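Local coordinates for protein Cys-Gly metallodipeptidase DUG1 (PDB 4G1P) that hydrolyses the dipeptide Cys-Gly as a zinc- or manganese-dependent peptidase of the M20 family and is the catalytic component of the glutathione-degrading DUG complex, at residues Val240-Met245 against Ser375-Arg380; Gln222-Gly227 against Lys340-Phe345; Glu269-Leu274 against Pro351-Glu356. All blocks are in the same frame, centred on the assembly; numbering follows the deposited sequence.

Interaction 1 (Val240-Met245 against Ser375-Arg380); sequences VVAEPM and SPNKCR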
loop_
_atom_site.group_PDB
_atom_site.type_symbol
_atom_site.label_atom_id
_atom_site.label_comp_id
_atom_site.label_asym_id
_atom_site.label_seq_id
_atom_site.Cartn_x
_atom_site.Cartn_y
_atom_site.Cartn_z
ATOM N N VAL A 240 -5.810 23.514 1.020
ATOM C CA VAL A 240 -5.107 24.565 1.740
ATOM C C VAL A 240 -3.631 24.263 1.993
ATOM O O VAL A 240 -2.827 25.171 2.112
ATOM C CB VAL A 240 -5.867 24.893 3.051
ATOM C CG1 VAL A 240 -5.024 24.596 4.279
ATOM C CG2 VAL A 240 -6.373 26.329 3.028
ATOM N N VAL A 241 -3.282 22.980 2.069
ATOM C CA VAL A 241 -1.887 22.542 2.146
ATOM C C VAL A 241 -1.544 21.759 0.893
ATOM O O VAL A 241 -2.410 21.139 0.285
ATOM C CB VAL A 241 -1.641 21.636 3.360
ATOM C CG1 VAL A 241 -2.184 22.299 4.630
ATOM C CG2 VAL A 241 -2.313 20.301 3.160
ATOM N N ALA A 242 -0.287 21.795 0.486
ATOM C CA ALA A 242 0.105 21.078 -0.715
ATOM C C ALA A 242 0.218 19.579 -0.407
ATOM O O ALA A 242 0.645 19.191 0.690
ATOM C CB ALA A 242 1.397 21.616 -1.240
ATOM N N GLU A 243 -0.172 18.738 -1.365
ATOM C CA GLU A 243 -0.194 17.295 -1.135
ATOM C C GLU A 243 0.922 16.546 -1.882
ATOM O O GLU A 243 0.979 16.560 -3.116
ATOM C CB GLU A 243 -1.563 16.719 -1.496
ATOM C CG GLU A 243 -2.723 17.480 -0.870
ATOM C CD GLU A 243 -4.081 16.801 -1.058
ATOM O OE1 GLU A 243 -4.140 15.633 -1.513
ATOM O OE2 GLU A 243 -5.105 17.444 -0.755
ATOM N N PRO A 244 1.822 15.897 -1.127
ATOM C CA PRO A 244 2.854 15.036 -1.706
ATOM C C PRO A 244 2.288 14.047 -2.732
ATOM O O PRO A 244 2.873 13.892 -3.800
ATOM C CB PRO A 244 3.402 14.303 -0.487
ATOM C CG PRO A 244 3.264 15.293 0.604
ATOM C CD PRO A 244 1.980 16.034 0.330
ATOM N N MET A 245 1.156 13.420 -2.432
ATOM C CA MET A 245 0.536 12.514 -3.392
ATOM C C MET A 245 0.201 13.166 -4.737
ATOM O O MET A 245 0.284 12.517 -5.782
ATOM C CB MET A 245 -0.704 11.830 -2.805
ATOM C CG MET A 245 -0.393 10.555 -2.031
ATOM S SD MET A 245 0.511 9.278 -2.964
ATOM C CE MET A 245 -0.770 8.687 -4.067
ATOM N N SER A 375 5.822 23.660 -6.156
ATOM C CA SER A 375 5.266 23.075 -4.958
ATOM C C SER A 375 6.184 23.365 -3.793
ATOM O O SER A 375 7.404 23.310 -3.933
ATOM C CB SER A 375 5.114 21.564 -5.136
ATOM O OG SER A 375 5.093 20.901 -3.882
ATOM N N PRO A 376 5.598 23.663 -2.630
ATOM C CA PRO A 376 6.372 23.886 -1.406
ATOM C C PRO A 376 6.951 22.600 -0.834
ATOM O O PRO A 376 7.706 22.658 0.120
ATOM C CB PRO A 376 5.329 24.446 -0.436
ATOM C CG PRO A 376 4.040 23.910 -0.926
ATOM C CD PRO A 376 4.148 23.785 -2.414
ATOM N N ASN A 377 6.604 21.454 -1.406
ATOM C CA ASN A 377 7.041 20.176 -0.858
ATOM C C ASN A 377 8.533 19.893 -1.098
ATOM O O ASN A 377 9.170 20.546 -1.936
ATOM C CB ASN A 377 6.153 19.040 -1.396
ATOM C CG ASN A 377 4.736 19.061 -0.802
ATOM O OD1 ASN A 377 4.558 19.314 0.384
ATOM N ND2 ASN A 377 3.732 18.791 -1.631
ATOM N N LYS A 378 9.086 18.946 -0.339
ATOM C CA LYS A 378 10.455 18.462 -0.548
ATOM C C LYS A 378 10.429 17.255 -1.487
ATOM O O LYS A 378 9.464 16.494 -1.493
ATOM C CB LYS A 378 11.108 18.057 0.778
ATOM C CG LYS A 378 11.207 19.173 1.795
ATOM C CD LYS A 378 11.713 18.678 3.169
ATOM C CE LYS A 378 10.573 18.270 4.137
ATOM N NZ LYS A 378 9.709 19.404 4.643
ATOM N N CYS A 379 11.481 17.077 -2.279
ATOM C CA CYS A 379 11.519 15.968 -3.229
ATOM C C CYS A 379 12.929 15.579 -3.613
ATOM O O CYS A 379 13.820 16.424 -3.751
ATOM C CB CYS A 379 10.713 16.275 -4.501
ATOM S SG CYS A 379 10.634 14.876 -5.705
ATOM N N ARG A 380 13.115 14.282 -3.797
ATOM C CA ARG A 380 14.377 13.746 -4.258
ATOM C C ARG A 380 14.186 12.299 -4.691
ATOM O O ARG A 380 13.293 11.595 -4.195
ATOM C CB ARG A 380 15.433 13.842 -3.168
ATOM C CG ARG A 380 15.264 12.872 -2.058
ATOM C CD ARG A 380 16.295 13.120 -1.001
ATOM N NE ARG A 380 16.076 12.264 0.156
ATOM C CZ ARG A 380 16.473 10.997 0.224
ATOM N NH1 ARG A 380 17.103 10.443 -0.811
ATOM N NH2 ARG A 380 16.239 10.280 1.321
#
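Asn-377 meets the backbone leading into Pro-244: its chi1 of -71° sets CG beside its own backbone N, anti to the carbonyl carbon, and the amide beyond it presents ND2 to the Glu-243/Pro-244 peptide. The contact joins two elements of the lid domain, whose strand and helix order is consistent with the ferredoxin-like beta-alpha-beta-beta-alpha-beta fold of M20 lid domains: the start of helix 244-252 and the entry to strand 378-391. Asn-377 ND2 stands above the face of the peptide linking Glu-243 and Pro-244, at 3.6 Å from Glu-243 C and 3.5 Å from Pro-244 N. The side chains of Pro-244 and Asn-377 cross at about a right angle, with Pro-244 CD 3.8 Å from Asn-377 ND2; the amide packs over the peptide and the adjoining part of the ring without bonding to Pro-244. The hydrogen-bond partner of ND2 lies one turn further along the helix, at Asp-247 OD2. Ser-375 OG bonds to the same carboxylate oxygen, so one acidic oxygen ties the side chains of Ser-375 and Asn-377 to the first turn of the helix. Residues 375-377 form an ST turn, in which Asn-377 N donates to Ser-375 OG over 3.0 Å with an N-H...O angle of 162°. Glu-243, at the N-cap position, directs its CB away from segment 375-380, and its carboxylate bonds instead to Ser-320 OG and Ile-321 N of the second subunit. The same approach to the helix therefore serves the dimer interface and the packing within the chain. The apolar part of the contact rests on Ala-242, whose methyl points toward the turn and lies against the Pro-376 ring, with Ala-242 CB 3.5 Å from Pro-376 CG.

Interaction 2 (Gln222-Gly227 against Lys340-Phe345); sequences QTIIEG and KVFGKF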
loop_
_atom_site.group_PDB
_atom_site.type_symbol
_atom_site.label_atom_id
_atom_site.label_comp_id
_atom_site.label_asym_id
_atom_site.label_seq_id
_atom_site.Cartn_x
_atom_site.Cartn_y
_atom_site.Cartn_z
ATOM N N GLN A 222 13.355 5.006 -6.099
ATOM C CA GLN A 222 12.228 5.530 -5.343
ATOM C C GLN A 222 12.284 7.049 -5.353
ATOM O O GLN A 222 13.323 7.646 -5.055
ATOM C CB GLN A 222 12.186 4.982 -3.906
ATOM C CG GLN A 222 13.369 5.353 -3.037
ATOM C CD GLN A 222 13.262 4.779 -1.638
ATOM O OE1 GLN A 222 12.337 4.032 -1.327
ATOM N NE2 GLN A 222 14.213 5.129 -0.786
ATOM N N THR A 223 11.174 7.668 -5.735
ATOM C CA THR A 223 11.061 9.120 -5.660
ATOM C C THR A 223 10.357 9.493 -4.362
ATOM O O THR A 223 9.229 9.062 -4.124
ATOM C CB THR A 223 10.304 9.708 -6.873
ATOM O OG1 THR A 223 11.136 9.629 -8.030
ATOM C CG2 THR A 223 9.955 11.166 -6.639
ATOM N N ILE A 224 11.034 10.279 -3.523
ATOM C CA ILE A 224 10.508 10.626 -2.204
ATOM C C ILE A 224 10.012 12.069 -2.133
ATOM O O ILE A 224 10.766 13.000 -2.381
ATOM C CB ILE A 224 11.553 10.410 -1.111
ATOM C CG1 ILE A 224 12.336 9.120 -1.377
ATOM C CG2 ILE A 224 10.883 10.370 0.243
ATOM C CD1 ILE A 224 13.467 8.863 -0.384
ATOM N N ILE A 225 8.734 12.237 -1.806
ATOM C CA ILE A 225 8.144 13.562 -1.654
ATOM C C ILE A 225 7.542 13.710 -0.263
ATOM O O ILE A 225 6.708 12.896 0.157
ATOM C CB ILE A 225 7.071 13.826 -2.703
ATOM C CG1 ILE A 225 7.676 13.776 -4.101
ATOM C CG2 ILE A 225 6.439 15.186 -2.485
ATOM C CD1 ILE A 225 6.659 13.947 -5.209
ATOM N N GLU A 226 7.983 14.751 0.442
ATOM C CA GLU A 226 7.589 15.008 1.821
ATOM C C GLU A 226 7.034 16.419 1.964
ATOM O O GLU A 226 7.513 17.348 1.307
ATOM C CB GLU A 226 8.786 14.830 2.750
ATOM C CG GLU A 226 8.490 15.185 4.186
ATOM C CD GLU A 226 9.599 14.773 5.137
ATOM O OE1 GLU A 226 10.780 14.942 4.759
ATOM O OE2 GLU A 226 9.286 14.277 6.252
ATOM N N GLY A 227 6.018 16.574 2.816
ATOM C CA GLY A 227 5.379 17.865 3.063
ATOM C C GLY A 227 5.175 18.172 4.541
ATOM O O GLY A 227 6.093 18.648 5.207
ATOM N N LYS A 340 4.476 11.735 3.755
ATOM C CA LYS A 340 5.713 11.371 3.074
ATOM C C LYS A 340 5.541 10.081 2.276
ATOM O O LYS A 340 5.367 9.000 2.844
ATOM C CB LYS A 340 6.841 11.247 4.096
ATOM C CG LYS A 340 8.219 10.937 3.529
ATOM C CD LYS A 340 9.247 10.935 4.664
ATOM C CE LYS A 340 10.630 10.589 4.168
ATOM N NZ LYS A 340 11.678 10.809 5.206
ATOM N N VAL A 341 5.591 10.216 0.954
ATOM C CA VAL A 341 5.347 9.115 0.033
ATOM C C VAL A 341 6.579 8.719 -0.810
ATOM O O VAL A 341 7.434 9.546 -1.118
ATOM C CB VAL A 341 4.203 9.463 -0.917
ATOM C CG1 VAL A 341 2.891 9.431 -0.187
ATOM C CG2 VAL A 341 4.426 10.821 -1.528
ATOM N N PHE A 342 6.657 7.449 -1.184
ATOM C CA PHE A 342 7.778 6.944 -1.966
ATOM C C PHE A 342 7.206 6.280 -3.203
ATOM O O PHE A 342 6.511 5.265 -3.097
ATOM C CB PHE A 342 8.588 5.901 -1.190
ATOM C CG PHE A 342 9.029 6.344 0.179
ATOM C CD1 PHE A 342 8.114 6.468 1.227
ATOM C CD2 PHE A 342 10.369 6.577 0.444
ATOM C CE1 PHE A 342 8.523 6.855 2.498
ATOM C CE2 PHE A 342 10.788 6.963 1.720
ATOM C CZ PHE A 342 9.862 7.101 2.743
ATOM N N GLY A 343 7.484 6.853 -4.371
ATOM C CA GLY A 343 7.063 6.248 -5.622
ATOM C C GLY A 343 8.092 5.233 -6.105
ATOM O O GLY A 343 9.281 5.547 -6.194
ATOM N N LYS A 344 7.634 4.021 -6.405
ATOM C CA LYS A 344 8.532 2.940 -6.803
ATOM C C LYS A 344 8.513 2.706 -8.318
ATOM O O LYS A 344 7.454 2.518 -8.921
ATOM C CB LYS A 344 8.166 1.652 -6.059
ATOM C CG LYS A 344 8.091 1.809 -4.535
ATOM C CD LYS A 344 9.451 2.139 -3.954
ATOM C CE LYS A 344 9.401 2.357 -2.460
ATOM N NZ LYS A 344 8.887 1.180 -1.749
ATOM N N PHE A 345 9.687 2.737 -8.934
ATOM C CA PHE A 345 9.807 2.447 -10.369
ATOM C C PHE A 345 11.208 1.937 -10.746
ATOM O O PHE A 345 12.227 2.336 -10.168
ATOM C CB PHE A 345 9.436 3.675 -11.215
ATOM C CG PHE A 345 10.414 4.807 -11.099
ATOM C CD1 PHE A 345 10.373 5.670 -10.020
ATOM C CD2 PHE A 345 11.376 5.011 -12.066
ATOM C CE1 PHE A 345 11.270 6.714 -9.912
ATOM C CE2 PHE A 345 12.283 6.051 -11.960
ATOM C CZ PHE A 345 12.225 6.905 -10.884
#
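The lid domain of this peptidase is built on a sheet of ferredoxin-like type, as in M20 relatives, and here two of its neighbouring strands, 210-226 and 340-349, run antiparallel, their short segments inclined at 163° with axes 4.4 Å apart. Thr-223 and Gly-343 form one hydrogen-bonded pair: Thr-223 N donates to Gly-343 O over 2.9 Å, and the reverse bond closes the ring. Ile-225 and Val-341 form the next, Val-341 N reaching Ile-225 O at 3.0 Å. The alternate, non-hydrogen-bonded pairs put Ile-224 and Phe-342 side by side on the face that also carries Gln-222, Lys-344, Glu-226 and Lys-340. Ile-224 CG2, anti to the backbone N, lies over the Phe-342 ring in a CH-pi contact, 4.1 Å from the centroid and 28° off the normal, while Ile-224 CG1 packs on Phe-342 CD2 at 3.7 Å. An alanine in place of Ile-224 would probably open a gap over this ring face and let the phenyl group turn more freely. Glu-226 OE1 and Lys-340 NZ, 4.3 Å apart, lie beyond salt-bridge distance, though their opposite charges probably still attract. At the other end, Gln-222 NE2 bonds to Glu-382 and Lys-344 NZ to Glu-325 and to Gly-332 O of the second subunit. On the opposite face, Thr-223 OG1, bonded to Thr-381 OG1, approaches the edge of the Phe-345 ring near its plane, 3.5 Å from Phe-345 CE1.

Interaction 3 (Glu269-Leu274 against Pro351-Glu356); sequences EMVAPL and PDMDSE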
loop_
_atom_site.group_PDB
_atom_site.type_symbol
_atom_site.label_atom_id
_atom_site.label_comp_id
_atom_site.label_asym_id
_atom_site.label_seq_id
_atom_site.Cartn_x
_atom_site.Cartn_y
_atom_site.Cartn_z
ATOM N N GLU A 269 19.959 7.711 -26.365
ATOM C CA GLU A 269 21.304 7.954 -26.873
ATOM C C GLU A 269 22.263 6.844 -26.444
ATOM O O GLU A 269 23.182 6.495 -27.175
ATOM C CB GLU A 269 21.820 9.330 -26.400
ATOM C CG GLU A 269 21.057 10.566 -26.967
ATOM C CD GLU A 269 19.638 10.743 -26.398
ATOM O OE1 GLU A 269 19.269 10.006 -25.463
ATOM O OE2 GLU A 269 18.884 11.611 -26.888
ATOM N N MET A 270 22.034 6.283 -25.264
ATOM C CA MET A 270 22.908 5.252 -24.724
ATOM C C MET A 270 22.569 3.865 -25.222
ATOM O O MET A 270 23.322 2.928 -24.980
ATOM C CB MET A 270 22.817 5.227 -23.207
ATOM C CG MET A 270 23.609 6.288 -22.511
ATOM S SD MET A 270 23.512 6.017 -20.748
ATOM C CE MET A 270 21.758 6.266 -20.492
ATOM N N VAL A 271 21.425 3.732 -25.885
ATOM C CA VAL A 271 20.964 2.436 -26.368
ATOM C C VAL A 271 21.718 1.985 -27.619
ATOM O O VAL A 271 21.623 2.611 -28.674
ATOM C CB VAL A 271 19.469 2.464 -26.669
ATOM C CG1 VAL A 271 19.034 1.170 -27.358
ATOM C CG2 VAL A 271 18.690 2.675 -25.388
ATOM N N ALA A 272 22.467 0.893 -27.495
ATOM C CA ALA A 272 23.244 0.367 -28.614
ATOM C C ALA A 272 22.351 0.102 -29.826
ATOM O O ALA A 272 21.223 -0.367 -29.687
ATOM C CB ALA A 272 23.986 -0.898 -28.201
ATOM N N PRO A 273 22.848 0.430 -31.024
ATOM C CA PRO A 273 22.051 0.265 -32.247
ATOM C C PRO A 273 21.907 -1.193 -32.674
ATOM O O PRO A 273 22.731 -2.051 -32.338
ATOM C CB PRO A 273 22.852 1.040 -33.287
ATOM C CG PRO A 273 24.253 1.013 -32.767
ATOM C CD PRO A 273 24.138 1.087 -31.285
ATOM N N LEU A 274 20.858 -1.454 -33.438
ATOM C CA LEU A 274 20.516 -2.800 -33.829
ATOM C C LEU A 274 21.385 -3.279 -34.987
ATOM O O LEU A 274 21.315 -2.720 -36.077
ATOM C CB LEU A 274 19.048 -2.834 -34.229
ATOM C CG LEU A 274 18.465 -4.193 -34.585
ATOM C CD1 LEU A 274 18.545 -5.129 -33.391
ATOM C CD2 LEU A 274 17.033 -4.027 -35.045
ATOM N N PRO A 351 22.493 -2.875 -23.302
ATOM C CA PRO A 351 23.656 -2.142 -23.810
ATOM C C PRO A 351 23.202 -0.994 -24.730
ATOM O O PRO A 351 22.219 -1.138 -25.460
ATOM C CB PRO A 351 24.419 -3.209 -24.589
ATOM C CG PRO A 351 23.377 -4.226 -24.953
ATOM C CD PRO A 351 22.458 -4.265 -23.793
ATOM N N ASP A 352 23.893 0.138 -24.677
ATOM C CA ASP A 352 25.051 0.301 -23.811
ATOM C C ASP A 352 24.771 1.309 -22.706
ATOM O O ASP A 352 25.481 2.300 -22.592
ATOM C CB ASP A 352 26.257 0.790 -24.623
ATOM C CG ASP A 352 26.376 0.102 -25.982
ATOM O OD1 ASP A 352 26.383 -1.150 -26.033
ATOM O OD2 ASP A 352 26.449 0.822 -27.002
ATOM N N MET A 353 23.749 1.062 -21.889
ATOM C CA MET A 353 23.374 2.013 -20.839
ATOM C C MET A 353 24.320 1.965 -19.635
ATOM O O MET A 353 24.535 0.906 -19.057
ATOM C CB MET A 353 21.932 1.760 -20.396
ATOM C CG MET A 353 20.927 1.993 -21.494
ATOM S SD MET A 353 19.292 1.334 -21.137
ATOM C CE MET A 353 18.865 2.297 -19.681
ATOM N N ASP A 354 24.900 3.105 -19.270
ATOM C CA ASP A 354 25.741 3.177 -18.076
ATOM C C ASP A 354 24.877 3.422 -16.837
ATOM O O ASP A 354 24.018 4.308 -16.843
ATOM C CB ASP A 354 26.796 4.283 -18.216
ATOM C CG ASP A 354 27.649 4.451 -16.958
ATOM O OD1 ASP A 354 28.144 3.443 -16.410
ATOM O OD2 ASP A 354 27.816 5.600 -16.502
ATOM N N SER A 355 25.111 2.644 -15.784
ATOM C CA SER A 355 24.313 2.726 -14.564
ATOM C C SER A 355 24.309 4.147 -14.011
ATOM O O SER A 355 23.247 4.775 -13.881
ATOM C CB SER A 355 24.837 1.744 -13.510
ATOM O OG SER A 355 23.996 1.702 -12.364
ATOM N N GLU A 356 25.512 4.637 -13.710
ATOM C CA GLU A 356 25.742 5.997 -13.227
ATOM C C GLU A 356 24.998 7.065 -14.025
ATOM O O GLU A 356 24.177 7.804 -13.477
ATOM C CB GLU A 356 27.229 6.307 -13.287
ATOM C CG GLU A 356 27.794 6.923 -12.031
ATOM C CD GLU A 356 28.157 5.880 -11.003
ATOM O OE1 GLU A 356 27.824 4.697 -11.233
ATOM O OE2 GLU A 356 28.782 6.238 -9.975
#
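Backbone hydrogen bonds carry the contact between Met-270, Ala-272 and the Pro-351/Asp-352 peptide, which is cis. Asp-352 N donates to Met-270 O over 2.9 Å, with the donor in the carbonyl plane, although the N-H...O angle is bent to 136°. Ala-272 N returns a bond to Pro-351 O, also 2.9 Å long; its C=O...N angle of 105° shows the donor coming in from the side of the carbonyl. The two bonds thus engage both the C=O and the N-H of the cis peptide. A third, weak bond runs from Asp-354 N to Met-270 SD at 3.5 Å, the thioether accepting near the start of helix 355-371. Asp-354 occupies the N-cap position of that helix, and its OD2 accepts from Lys-357 N.

Apolar contacts accompany these bonds. Met-270 CG stands beside its backbone N, anti to the carbonyl carbon (chi1 -79°), on the way to SD. Met-270 CB lies 4.1 Å from Met-353 CG, and Ala-272 CB is 4.3 Å from Pro-351 CB. The Ala-272 methyl, directed toward the other segment, also faces the Asp-352 carboxylate.

The contact ties the loop after the short, weakly bonded helix 267-270 to the link that leads from strand 340-349 of the lid-domain sheet into helix 355-371. Met-270 packs on Leu-361 of that helix, Met-353 touches Pro-317 ahead of strand 318-325, and Pro-351 rests on Tyr-389 and Val-391 of strand 378-391.

In the fold
Interactions 1 and 2 adjoin, with centres 11 Å apart: strand 378-391 flanks strand 210-226 on the side away from 340-349, and probable hydrogen bonds join Lys-378 N to Glu-226 O (2.8 Å) and Arg-380 O to Ile-224 N (2.7 Å). Both touch the second subunit. Interaction 3 lies at the other end of helix 355-371, its centre 34 Å from that of interaction 1 and 27 Å from that of interaction 2; along the chain it nests inside the loop closed by interaction 1. None belongs to the zinc site; the side chains of Glu-243 and Lys-344 each lie about 12 Å from a bound cysteine, perhaps different molecules, and that of Met-353 about 14 Å.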